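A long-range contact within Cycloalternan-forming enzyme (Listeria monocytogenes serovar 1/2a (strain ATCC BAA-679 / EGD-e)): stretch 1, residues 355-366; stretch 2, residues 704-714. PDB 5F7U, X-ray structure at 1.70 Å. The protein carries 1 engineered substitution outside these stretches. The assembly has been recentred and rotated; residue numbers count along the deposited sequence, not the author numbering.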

ATOM      1  N   GLY A 355       4.738   2.565 -14.538  1.00 15.09           N
ATOM      2  CA  GLY A 355       4.154   1.240 -14.794  1.00 15.54           C
ATOM      3  C   GLY A 355       2.870   0.999 -14.029  1.00 15.41           C
ATOM      4  O   GLY A 355       2.740   1.370 -12.862  1.00 14.88           O
ATOM      5  N   LYS A 356       1.917   0.384 -14.716  1.00 15.94           N
ATOM      6  CA  LYS A 356       0.669  -0.004 -14.078  1.00 15.91           C
ATOM      7  C   LYS A 356       0.854  -1.260 -13.258  1.00 14.84           C
ATOM      8  O   LYS A 356       1.686  -2.115 -13.580  1.00 14.79           O
ATOM      9  CB  LYS A 356      -0.411  -0.276 -15.136  1.00 17.37           C
ATOM     10  CG  LYS A 356      -0.658   0.859 -16.110  1.00 19.42           C
ATOM     11  CD  LYS A 356      -1.352   2.006 -15.415  1.00 21.26           C
ATOM     12  CE  LYS A 356      -1.107   3.298 -16.191  1.00 22.83           C
ATOM     13  NZ  LYS A 356      -2.031   4.313 -15.648  1.00 23.78           N
ATOM     14  N   THR A 357       0.040  -1.391 -12.212  1.00 13.75           N
ATOM     15  CA  THR A 357      -0.111  -2.665 -11.544  1.00 13.36           C
ATOM     16  C   THR A 357      -0.591  -3.715 -12.547  1.00 13.46           C
ATOM     17  O   THR A 357      -1.478  -3.448 -13.349  1.00 13.84           O
ATOM     18  CB  THR A 357      -1.145  -2.529 -10.412  1.00 13.18           C
ATOM     19  OG1 THR A 357      -0.536  -1.800  -9.342  1.00 12.57           O
ATOM     20  CG2 THR A 357      -1.564  -3.869  -9.864  1.00 13.07           C
ATOM     21  N   THR A 358      -0.001  -4.909 -12.490  1.00 13.29           N
ATOM     22  CA  THR A 358      -0.485  -6.023 -13.320  1.00 13.64           C
ATOM     23  C   THR A 358      -1.608  -6.757 -12.592  1.00 13.39           C
ATOM     24  O   THR A 358      -1.396  -7.263 -11.490  1.00 12.92           O
ATOM     25  CB  THR A 358       0.665  -7.011 -13.617  1.00 14.00           C
ATOM     26  OG1 THR A 358       1.711  -6.306 -14.288  1.00 14.28           O
ATOM     27  CG2 THR A 358       0.186  -8.183 -14.497  1.00 14.55           C
ATOM     28  N   LEU A 359      -2.781  -6.830 -13.210  1.00 13.88           N
ATOM     29  CA  LEU A 359      -3.885  -7.605 -12.607  1.00 13.98           C
ATOM     30  C   LEU A 359      -3.473  -9.036 -12.303  1.00 14.33           C
ATOM     31  O   LEU A 359      -2.971  -9.755 -13.176  1.00 15.23           O
ATOM     32  CB  LEU A 359      -5.134  -7.599 -13.503  1.00 14.39           C
ATOM     33  CG  LEU A 359      -6.352  -8.345 -12.929  1.00 14.43           C
ATOM     34  CD1 LEU A 359      -6.860  -7.730 -11.625  1.00 14.24           C
ATOM     35  CD2 LEU A 359      -7.446  -8.387 -13.991  1.00 15.17           C
ATOM     36  N   LEU A 360      -3.708  -9.458 -11.065  1.00 14.10           N
ATOM     37  CA  LEU A 360      -3.448 -10.836 -10.646  1.00 14.25           C
ATOM     38  C   LEU A 360      -4.729 -11.655 -10.712  1.00 14.72           C
ATOM     39  O   LEU A 360      -5.808 -11.071 -10.656  1.00 14.82           O
ATOM     40  CB  LEU A 360      -2.914 -10.820  -9.208  1.00 13.87           C
ATOM     41  CG  LEU A 360      -1.563 -10.106  -8.997  1.00 13.60           C
ATOM     42  CD1 LEU A 360      -1.204 -10.192  -7.529  1.00 13.22           C
ATOM     43  CD2 LEU A 360      -0.419 -10.673  -9.852  1.00 13.95           C
ATOM     44  N   PRO A 361      -4.618 -13.000 -10.824  1.00 15.36           N
ATOM     45  CA  PRO A 361      -5.834 -13.822 -10.761  1.00 15.71           C
ATOM     46  C   PRO A 361      -6.588 -13.673  -9.461  1.00 15.33           C
ATOM     47  O   PRO A 361      -6.005 -13.291  -8.437  1.00 14.74           O
ATOM     48  CB  PRO A 361      -5.345 -15.264 -10.927  1.00 16.27           C
ATOM     49  CG  PRO A 361      -3.884 -15.223 -10.946  1.00 16.47           C
ATOM     50  CD  PRO A 361      -3.395 -13.813 -10.997  1.00 15.71           C
ATOM     51  N   LYS A 362      -7.889 -13.967  -9.512  1.00 15.61           N
ATOM     52  CA  LYS A 362      -8.737 -13.843  -8.334  1.00 15.78           C
ATOM     53  C   LYS A 362      -8.245 -14.616  -7.121  1.00 15.27           C
ATOM     54  O   LYS A 362      -8.426 -14.174  -5.987  1.00 14.85           O
ATOM     55  CB  LYS A 362     -10.165 -14.258  -8.674  1.00 16.95           C
ATOM     56  CG  LYS A 362     -11.158 -13.866  -7.585  1.00 17.87           C
ATOM     57  CD  LYS A 362     -12.529 -13.681  -8.215  1.00 19.58           C
ATOM     58  CE  LYS A 362     -13.443 -14.825  -7.978  1.00 21.27           C
ATOM     59  NZ  LYS A 362     -14.683 -14.402  -8.748  1.00 21.96           N
ATOM     60  N   TRP A 363      -7.605 -15.762  -7.343  1.00 15.13           N
ATOM     61  CA  TRP A 363      -7.099 -16.540  -6.207  1.00 14.89           C
ATOM     62  C   TRP A 363      -6.120 -15.800  -5.311  1.00 14.35           C
ATOM     63  O   TRP A 363      -6.047 -16.078  -4.120  1.00 14.05           O
ATOM     64  CB  TRP A 363      -6.514 -17.891  -6.641  1.00 15.30           C
ATOM     65  CG  TRP A 363      -5.138 -17.884  -7.283  1.00 15.31           C
ATOM     66  CD1 TRP A 363      -4.861 -17.938  -8.630  1.00 15.65           C
ATOM     67  CD2 TRP A 363      -3.865 -17.869  -6.610  1.00 15.11           C
ATOM     68  NE1 TRP A 363      -3.502 -17.942  -8.829  1.00 15.78           N
ATOM     69  CE2 TRP A 363      -2.863 -17.917  -7.613  1.00 15.36           C
ATOM     70  CE3 TRP A 363      -3.474 -17.838  -5.259  1.00 14.96           C
ATOM     71  CZ2 TRP A 363      -1.488 -17.922  -7.307  1.00 15.07           C
ATOM     72  CZ3 TRP A 363      -2.100 -17.838  -4.948  1.00 14.93           C
ATOM     73  CH2 TRP A 363      -1.123 -17.880  -5.980  1.00 14.80           C
ATOM     74  N   ALA A 364      -5.403 -14.834  -5.878  1.00 14.00           N
ATOM     75  CA  ALA A 364      -4.493 -14.025  -5.083  1.00 13.53           C
ATOM     76  C   ALA A 364      -5.214 -13.209  -3.996  1.00 13.41           C
ATOM     77  O   ALA A 364      -4.578 -12.796  -3.023  1.00 13.14           O
ATOM     78  CB  ALA A 364      -3.660 -13.127  -5.994  1.00 13.76           C
ATOM     79  N   PHE A 365      -6.525 -13.017  -4.157  1.00 13.28           N
ATOM     80  CA  PHE A 365      -7.338 -12.185  -3.245  1.00 13.18           C
ATOM     81  C   PHE A 365      -8.124 -12.944  -2.179  1.00 13.33           C
ATOM     82  O   PHE A 365      -8.889 -12.338  -1.418  1.00 13.63           O
ATOM     83  CB  PHE A 365      -8.196 -11.233  -4.083  1.00 12.98           C
ATOM     84  CG  PHE A 365      -7.347 -10.314  -4.896  1.00 12.68           C
ATOM     85  CD1 PHE A 365      -6.784  -9.178  -4.309  1.00 12.33           C
ATOM     86  CD2 PHE A 365      -7.002 -10.648  -6.210  1.00 12.98           C
ATOM     87  CE1 PHE A 365      -5.908  -8.362  -5.025  1.00 12.27           C
ATOM     88  CE2 PHE A 365      -6.133  -9.844  -6.935  1.00 12.85           C
ATOM     89  CZ  PHE A 365      -5.589  -8.692  -6.347  1.00 12.63           C
ATOM     90  N   GLY A 366      -7.933 -14.264  -2.122  1.00 13.50           N
ATOM     91  CA  GLY A 366      -8.445 -15.056  -1.005  1.00 13.50           C
ATOM     92  C   GLY A 366      -7.387 -15.195   0.086  1.00 13.45           C
ATOM     93  O   GLY A 366      -6.305 -14.569   0.015  1.00 13.45           O
ATOM     94  N   TYR A 704     -16.642  -7.592  -5.292  1.00 14.11           N
ATOM     95  CA  TYR A 704     -16.321  -6.178  -5.077  1.00 13.95           C
ATOM     96  C   TYR A 704     -14.808  -5.979  -4.976  1.00 13.34           C
ATOM     97  O   TYR A 704     -14.250  -5.077  -5.617  1.00 13.19           O
ATOM     98  CB  TYR A 704     -17.018  -5.700  -3.794  1.00 14.15           C
ATOM     99  CG  TYR A 704     -16.629  -4.327  -3.279  1.00 14.24           C
ATOM    100  CD1 TYR A 704     -17.265  -3.183  -3.762  1.00 14.58           C
ATOM    101  CD2 TYR A 704     -15.644  -4.177  -2.282  1.00 14.17           C
ATOM    102  CE1 TYR A 704     -16.939  -1.919  -3.281  1.00 14.81           C
ATOM    103  CE2 TYR A 704     -15.272  -2.903  -1.812  1.00 14.21           C
ATOM    104  CZ  TYR A 704     -15.942  -1.790  -2.305  1.00 14.37           C
ATOM    105  OH  TYR A 704     -15.625  -0.520  -1.856  1.00 14.51           O
ATOM    106  N   ILE A 705     -14.161  -6.811  -4.156  1.00 12.90           N
ATOM    107  CA  ILE A 705     -12.703  -6.744  -3.966  1.00 12.72           C
ATOM    108  C   ILE A 705     -11.961  -6.941  -5.287  1.00 12.93           C
ATOM    109  O   ILE A 705     -11.030  -6.189  -5.607  1.00 12.30           O
ATOM    110  CB  ILE A 705     -12.235  -7.768  -2.903  1.00 12.65           C
ATOM    111  CG1 ILE A 705     -12.802  -7.371  -1.518  1.00 12.39           C
ATOM    112  CG2 ILE A 705     -10.699  -7.919  -2.891  1.00 12.64           C
ATOM    113  CD1 ILE A 705     -12.589  -8.438  -0.444  1.00 12.50           C
ATOM    114  N   TYR A 706     -12.400  -7.920  -6.074  1.00 13.48           N
ATOM    115  CA  TYR A 706     -11.686  -8.206  -7.310  1.00 13.92           C
ATOM    116  C   TYR A 706     -11.948  -7.144  -8.367  1.00 14.37           C
ATOM    117  O   TYR A 706     -11.061  -6.825  -9.161  1.00 14.54           O
ATOM    118  CB  TYR A 706     -12.000  -9.614  -7.823  1.00 14.28           C
ATOM    119  CG  TYR A 706     -11.004 -10.108  -8.850  1.00 14.52           C
ATOM    120  CD1 TYR A 706      -9.610 -10.043  -8.605  1.00 14.38           C
ATOM    121  CD2 TYR A 706     -11.432 -10.618 -10.075  1.00 14.98           C
ATOM    122  CE1 TYR A 706      -8.695 -10.481  -9.541  1.00 14.67           C
ATOM    123  CE2 TYR A 706     -10.515 -11.083 -11.021  1.00 15.37           C
ATOM    124  CZ  TYR A 706      -9.154 -11.004 -10.756  1.00 15.12           C
ATOM    125  OH  TYR A 706      -8.261 -11.452 -11.708  1.00 15.40           O
ATOM    126  N   THR A 707     -13.159  -6.573  -8.371  1.00 14.20           N
ATOM    127  CA  THR A 707     -13.399  -5.427  -9.254  1.00 14.38           C
ATOM    128  C   THR A 707     -12.475  -4.273  -8.864  1.00 13.99           C
ATOM    129  O   THR A 707     -11.943  -3.580  -9.741  1.00 14.27           O
ATOM    130  CB  THR A 707     -14.880  -4.992  -9.242  1.00 14.72           C
ATOM    131  OG1 THR A 707     -15.680  -6.082  -9.697  1.00 15.02           O
ATOM    132  CG2 THR A 707     -15.138  -3.797 -10.184  1.00 15.04           C
ATOM    133  N   ALA A 708     -12.284  -4.069  -7.562  1.00 13.68           N
ATOM    134  CA  ALA A 708     -11.346  -3.020  -7.114  1.00 13.38           C
ATOM    135  C   ALA A 708      -9.914  -3.328  -7.553  1.00 13.69           C
ATOM    136  O   ALA A 708      -9.175  -2.418  -7.932  1.00 13.94           O
ATOM    137  CB  ALA A 708     -11.415  -2.814  -5.605  1.00 12.86           C
ATOM    138  N   ALA A 709      -9.537  -4.603  -7.539  1.00 13.79           N
ATOM    139  CA  ALA A 709      -8.204  -5.004  -8.010  1.00 14.25           C
ATOM    140  C   ALA A 709      -8.009  -4.636  -9.494  1.00 15.11           C
ATOM    141  O   ALA A 709      -6.955  -4.122  -9.888  1.00 15.10           O
ATOM    142  CB  ALA A 709      -7.985  -6.495  -7.787  1.00 14.21           C
ATOM    143  N   LYS A 710      -9.043  -4.843 -10.299  1.00 15.87           N
ATOM    144  CA  LYS A 710      -8.994  -4.474 -11.709  1.00 17.36           C
ATOM    145  C   LYS A 710      -8.922  -2.962 -11.876  1.00 17.40           C
ATOM    146  O   LYS A 710      -8.215  -2.484 -12.760  1.00 17.00           O
ATOM    147  CB  LYS A 710     -10.215  -5.054 -12.452  1.00 18.77           C
ATOM    148  CG  LYS A 710     -10.392  -4.612 -13.902  1.00 21.22           C
ATOM    149  CD  LYS A 710      -9.445  -5.316 -14.848  1.00 23.03           C
ATOM    150  CE  LYS A 710     -10.068  -5.559 -16.222  1.00 24.83           C
ATOM    151  NZ  LYS A 710     -10.824  -4.392 -16.766  1.00 25.83           N
ATOM    152  N   ASP A 711      -9.641  -2.225 -11.024  1.00 17.64           N
ATOM    153  CA  ASP A 711      -9.609  -0.757 -11.067  1.00 18.74           C
ATOM    154  C   ASP A 711      -8.216  -0.210 -10.741  1.00 17.83           C
ATOM    155  O   ASP A 711      -7.801   0.820 -11.278  1.00 17.85           O
ATOM    156  CB  ASP A 711     -10.642  -0.132 -10.140  1.00 20.46           C
ATOM    157  CG  ASP A 711     -11.027   1.292 -10.573  1.00 23.54           C
ATOM    158  OD1 ASP A 711     -11.169   1.539 -11.793  1.00 25.86           O
ATOM    159  OD2 ASP A 711     -11.212   2.151  -9.692  1.00 26.11           O
ATOM    160  N   THR A 712      -7.490  -0.904  -9.867  1.00 16.72           N
ATOM    161  CA  THR A 712      -6.070  -0.547  -9.644  1.00 16.21           C
ATOM    162  C   THR A 712      -5.272  -0.685 -10.944  1.00 16.96           C
ATOM    163  O   THR A 712      -4.509   0.211 -11.320  1.00 17.10           O
ATOM    164  CB  THR A 712      -5.419  -1.448  -8.587  1.00 15.42           C
ATOM    165  OG1 THR A 712      -6.031  -1.226  -7.320  1.00 15.18           O
ATOM    166  CG2 THR A 712      -3.907  -1.133  -8.489  1.00 15.46           C
ATOM    167  N   ALA A 713      -5.437  -1.824 -11.606  1.00 17.65           N
ATOM    168  CA  ALA A 713      -4.644  -2.150 -12.796  1.00 18.73           C
ATOM    169  C   ALA A 713      -4.991  -1.215 -13.947  1.00 20.01           C
ATOM    170  O   ALA A 713      -4.095  -0.780 -14.690  1.00 20.89           O
ATOM    171  CB  ALA A 713      -4.851  -3.608 -13.198  1.00 18.77           C
ATOM    172  N   ASP A 714      -6.280  -0.898 -14.087  1.00 20.66           N
ATOM    173  CA  ASP A 714      -6.754  -0.050 -15.189  1.00 22.28           C
ATOM    174  C   ASP A 714      -6.599   1.451 -14.923  1.00 22.49           C
ATOM    175  O   ASP A 714      -6.185   2.210 -15.819  1.00 23.70           O
ATOM    176  CB  ASP A 714      -8.225  -0.356 -15.502  1.00 23.02           C
ATOM    177  CG  ASP A 714      -8.423  -1.711 -16.161  1.00 24.63           C
ATOM    178  OD1 ASP A 714      -7.443  -2.363 -16.595  1.00 25.71           O
ATOM    179  OD2 ASP A 714      -9.592  -2.128 -16.250  1.00 26.16           O
TER
HETATM  180  O   HOH W   1      -1.785   0.731 -11.612  1.00 16.50           O
HETATM  181  O   HOH W   2      -2.281  -3.229 -15.983  1.00 23.57           O

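A mostly irregular segment, residues 355-366, packs along one helix, residues 704-714, in a largely apolar contact that is pinned by a single direct hydrogen bond and supplemented by bridging water. The two stretches lie at least 340 residues apart in sequence and together bury 619 Å². They run in opposite senses: Thr 357 lies by Ala 713, with CA atoms 4.7 Å apart, and Lys 362 lies by Tyr 706, with CA atoms 6.4 Å apart. Gly 355, just after a helix, has positive phi; a side chain at these backbone angles would jam against the preceding carbonyl. The chain then runs extended to Pro 361 and closes into a 3-10 segment at 362-365, where Phe 365 N bonds to Lys 362 O at 2.9 Å.

The small side chain of Ala 713 lets the loop backbone come close: Thr 357 O is 3.4 Å from Ala 713 CB and 3.5 Å from Ala 713 CA, the latter a CA-H...O contact. Water 1 links the two backbones, accepting from Thr 357 N at 2.9 Å and donating to Thr 712 O at 2.8 Å. Nearby, the methyl Thr 712 CG2 sits 3.5 Å from Thr 357 OG1.

Leu 359 points toward the helix and spans about two turns of it. Its CB meets Ala 713 CB at 4.0 Å, its CD1 lies 4.2 Å from Ala 709 CB and 3.9 Å from Tyr 706 CE1, and its CD2 rests 3.8 Å from Lys 710 CD. Lys 710 thus offers its aliphatic portion to the leucine while its charged end turns away, with NZ in a salt bridge to Asp 714 OD2 at 2.6 Å, one helical turn on.

Tyr 706 has the largest covered area, 121 Å². Its CA-to-CB bond points sideways, but the ring reaches the loop, and OH donates to Leu 360 O at 2.7 Å, near the ring plane. Lys 362 covers one face of the ring, its CB 3.9 Å from the Tyr 706 ring centroid and nearly on the ring normal, a CH-pi contact made by the aliphatic part of a lysine whose end leads away.

Phe 365 completes the packing. Its CD2 approaches Tyr 706 CD1 at 3.6 Å, with the two rings oblique at 53°. Ala 709 CB lies over one face of the phenylalanine, 3.6 Å from Phe 365 CZ, and Ile 705 CG2 touches Phe 365 CB at 4.3 Å.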